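Local coordinates for cyclic AMP receptor protein (Thermus thermophilus, PDB 4EV0) that activates transcription from a set of promoters in a cAMP-dependent manner, binding DNA as a homodimer, at residues S20-R25 / Q41-V46. Residues are numbered along the deposited sequence; the frame is centred on the assembly and turned at random.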
loop_
_atom_site.group_PDB
_atom_site.type_symbol
_atom_site.label_atom_id
_atom_site.label_comp_id
_atom_site.label_asym_id
_atom_site.label_seq_id
_atom_site.Cartn_x
_atom_site.Cartn_y
_atom_site.Cartn_z
ATOM N N SER B 20 -32.887 6.782 -3.696
ATOM C CA SER B 20 -34.033 7.133 -2.851
ATOM C C SER B 20 -33.805 6.793 -1.379
ATOM O O SER B 20 -34.569 7.229 -0.509
ATOM C CB SER B 20 -35.325 6.478 -3.364
ATOM O OG SER B 20 -35.363 5.080 -3.106
ATOM N N TYR B 21 -32.756 6.010 -1.110
ATOM C CA TYR B 21 -32.391 5.654 0.262
ATOM C C TYR B 21 -31.494 6.722 0.937
ATOM O O TYR B 21 -31.236 6.676 2.145
ATOM C CB TYR B 21 -31.711 4.283 0.279
ATOM C CG TYR B 21 -32.634 3.110 0.003
ATOM C CD1 TYR B 21 -33.056 2.811 -1.291
ATOM C CD2 TYR B 21 -33.051 2.273 1.032
ATOM C CE1 TYR B 21 -33.892 1.727 -1.545
ATOM C CE2 TYR B 21 -33.885 1.188 0.786
ATOM C CZ TYR B 21 -34.302 0.923 -0.502
ATOM O OH TYR B 21 -35.133 -0.153 -0.743
ATOM N N PHE B 22 -31.031 7.683 0.140
ATOM C CA PHE B 22 -30.063 8.677 0.594
ATOM C C PHE B 22 -30.723 9.898 1.259
ATOM O O PHE B 22 -31.911 10.175 1.062
ATOM C CB PHE B 22 -29.201 9.134 -0.577
ATOM C CG PHE B 22 -28.157 8.150 -0.976
ATOM C CD1 PHE B 22 -28.503 6.965 -1.605
ATOM C CD2 PHE B 22 -26.815 8.411 -0.739
ATOM C CE1 PHE B 22 -27.516 6.047 -1.979
ATOM C CE2 PHE B 22 -25.842 7.504 -1.109
ATOM C CZ PHE B 22 -26.195 6.327 -1.729
ATOM N N GLN B 23 -29.939 10.610 2.060
ATOM C CA GLN B 23 -30.396 11.817 2.729
ATOM C C GLN B 23 -29.432 12.936 2.373
ATOM O O GLN B 23 -28.217 12.717 2.268
ATOM C CB GLN B 23 -30.448 11.596 4.242
ATOM C CG GLN B 23 -31.272 10.367 4.612
ATOM C CD GLN B 23 -31.531 10.208 6.101
ATOM O OE1 GLN B 23 -31.343 11.138 6.890
ATOM N NE2 GLN B 23 -31.976 9.010 6.490
ATOM N N ARG B 24 -29.977 14.127 2.165
ATOM C CA ARG B 24 -29.170 15.275 1.790
ATOM C C ARG B 24 -28.508 15.899 3.022
ATOM O O ARG B 24 -29.158 16.108 4.036
ATOM C CB ARG B 24 -30.039 16.297 1.056
ATOM C CG ARG B 24 -30.768 15.724 -0.168
ATOM C CD ARG B 24 -31.706 16.760 -0.801
ATOM N NE ARG B 24 -31.899 16.534 -2.236
ATOM C CZ ARG B 24 -33.051 16.174 -2.798
ATOM N NH1 ARG B 24 -34.125 15.992 -2.048
ATOM N NH2 ARG B 24 -33.128 16.000 -4.113
ATOM N N ARG B 25 -27.206 16.157 2.935
ATOM C CA ARG B 25 -26.467 16.858 3.988
ATOM C C ARG B 25 -25.568 17.922 3.341
ATOM O O ARG B 25 -24.942 17.666 2.308
ATOM C CB ARG B 25 -25.623 15.883 4.823
ATOM C CG ARG B 25 -26.410 14.795 5.587
ATOM C CD ARG B 25 -27.037 15.354 6.859
ATOM N NE ARG B 25 -27.510 14.327 7.794
ATOM C CZ ARG B 25 -28.729 13.792 7.774
ATOM N NH1 ARG B 25 -29.600 14.148 6.835
ATOM N NH2 ARG B 25 -29.077 12.890 8.687
ATOM N N GLN B 41 -21.768 6.234 11.139
ATOM C CA GLN B 41 -22.932 5.414 10.830
ATOM C C GLN B 41 -23.444 5.603 9.406
ATOM O O GLN B 41 -24.536 5.149 9.072
ATOM C CB GLN B 41 -24.041 5.639 11.866
ATOM C CG GLN B 41 -23.674 5.105 13.249
ATOM C CD GLN B 41 -24.823 5.134 14.241
ATOM O OE1 GLN B 41 -25.901 5.658 13.954
ATOM N NE2 GLN B 41 -24.595 4.560 15.418
ATOM N N ALA B 42 -22.643 6.252 8.566
ATOM C CA ALA B 42 -23.060 6.541 7.195
ATOM C C ALA B 42 -21.891 6.726 6.229
ATOM O O ALA B 42 -20.798 7.164 6.623
ATOM C CB ALA B 42 -23.948 7.779 7.172
ATOM N N LEU B 43 -22.132 6.400 4.960
ATOM C CA LEU B 43 -21.192 6.753 3.896
ATOM C C LEU B 43 -21.763 7.934 3.131
ATOM O O LEU B 43 -22.931 8.281 3.301
ATOM C CB LEU B 43 -20.931 5.574 2.951
ATOM C CG LEU B 43 -22.102 4.897 2.228
ATOM C CD1 LEU B 43 -22.564 5.654 0.973
ATOM C CD2 LEU B 43 -21.742 3.458 1.889
ATOM N N TYR B 44 -20.953 8.542 2.276
ATOM C CA TYR B 44 -21.387 9.718 1.544
ATOM C C TYR B 44 -20.976 9.653 0.079
ATOM O O TYR B 44 -19.856 9.245 -0.256
ATOM C CB TYR B 44 -20.813 11.006 2.167
ATOM C CG TYR B 44 -21.116 11.220 3.637
ATOM C CD1 TYR B 44 -20.282 10.710 4.619
ATOM C CD2 TYR B 44 -22.229 11.944 4.039
ATOM C CE1 TYR B 44 -20.546 10.904 5.964
ATOM C CE2 TYR B 44 -22.511 12.145 5.391
ATOM C CZ TYR B 44 -21.660 11.624 6.347
ATOM O OH TYR B 44 -21.923 11.818 7.688
ATOM N N LEU B 45 -21.900 10.061 -0.783
ATOM C CA LEU B 45 -21.599 10.393 -2.166
ATOM C C LEU B 45 -21.492 11.906 -2.253
ATOM O O LEU B 45 -22.232 12.621 -1.576
ATOM C CB LEU B 45 -22.733 9.923 -3.072
ATOM C CG LEU B 45 -22.525 8.710 -3.978
ATOM C CD1 LEU B 45 -21.382 7.816 -3.487
ATOM C CD2 LEU B 45 -23.815 7.927 -4.079
ATOM N N VAL B 46 -20.571 12.402 -3.073
ATOM C CA VAL B 46 -20.476 13.841 -3.308
ATOM C C VAL B 46 -21.393 14.229 -4.464
ATOM O O VAL B 46 -21.211 13.770 -5.593
ATOM C CB VAL B 46 -19.034 14.285 -3.620
ATOM C CG1 VAL B 46 -19.020 15.731 -4.117
ATOM C CG2 VAL B 46 -18.146 14.109 -2.395
#
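Leu-43 and Leu-45, the two residues that Phe-22 touches across this contact, are held through their backbones by hydrogen bonds to Leu-100 and Leu-98. Gln-23 and Arg-25 pair in the same way with Ala-99 and Leu-97, so strand 95-101 lies between the two segments, and the contact spans it by side chains alone. The CA atoms of Phe-22 and Tyr-44 are 8.8 Å apart. The ring of Phe-22 crosses this distance to the side chains of Leu-43 and Leu-45, the residues flanking Tyr-44. Its CG stands beside the backbone N and anti to the carbonyl carbon (chi1 -76°). CE2 and CZ of Phe-22 lie 3.6 and 3.7 Å from CD2 of Leu-45. The two side chains cross at about a right angle, and the methyl meets the ring obliquely. Leu-43 adds a looser touch, its CD1 4.3 Å from CE2 of Phe-22. The ring also rests on Leu-98 and Leu-100, so the contact is apolar packing over one face of the sheet. This sheet belongs to the beta-roll of the cyclic nucleotide-binding domain. The N-terminal loop covers Leu-45 with Ser-4, Leu-6 and Phe-7. Leu-43 packs on helix 76-81, against Leu-79 and the cAMP-binding Glu-76.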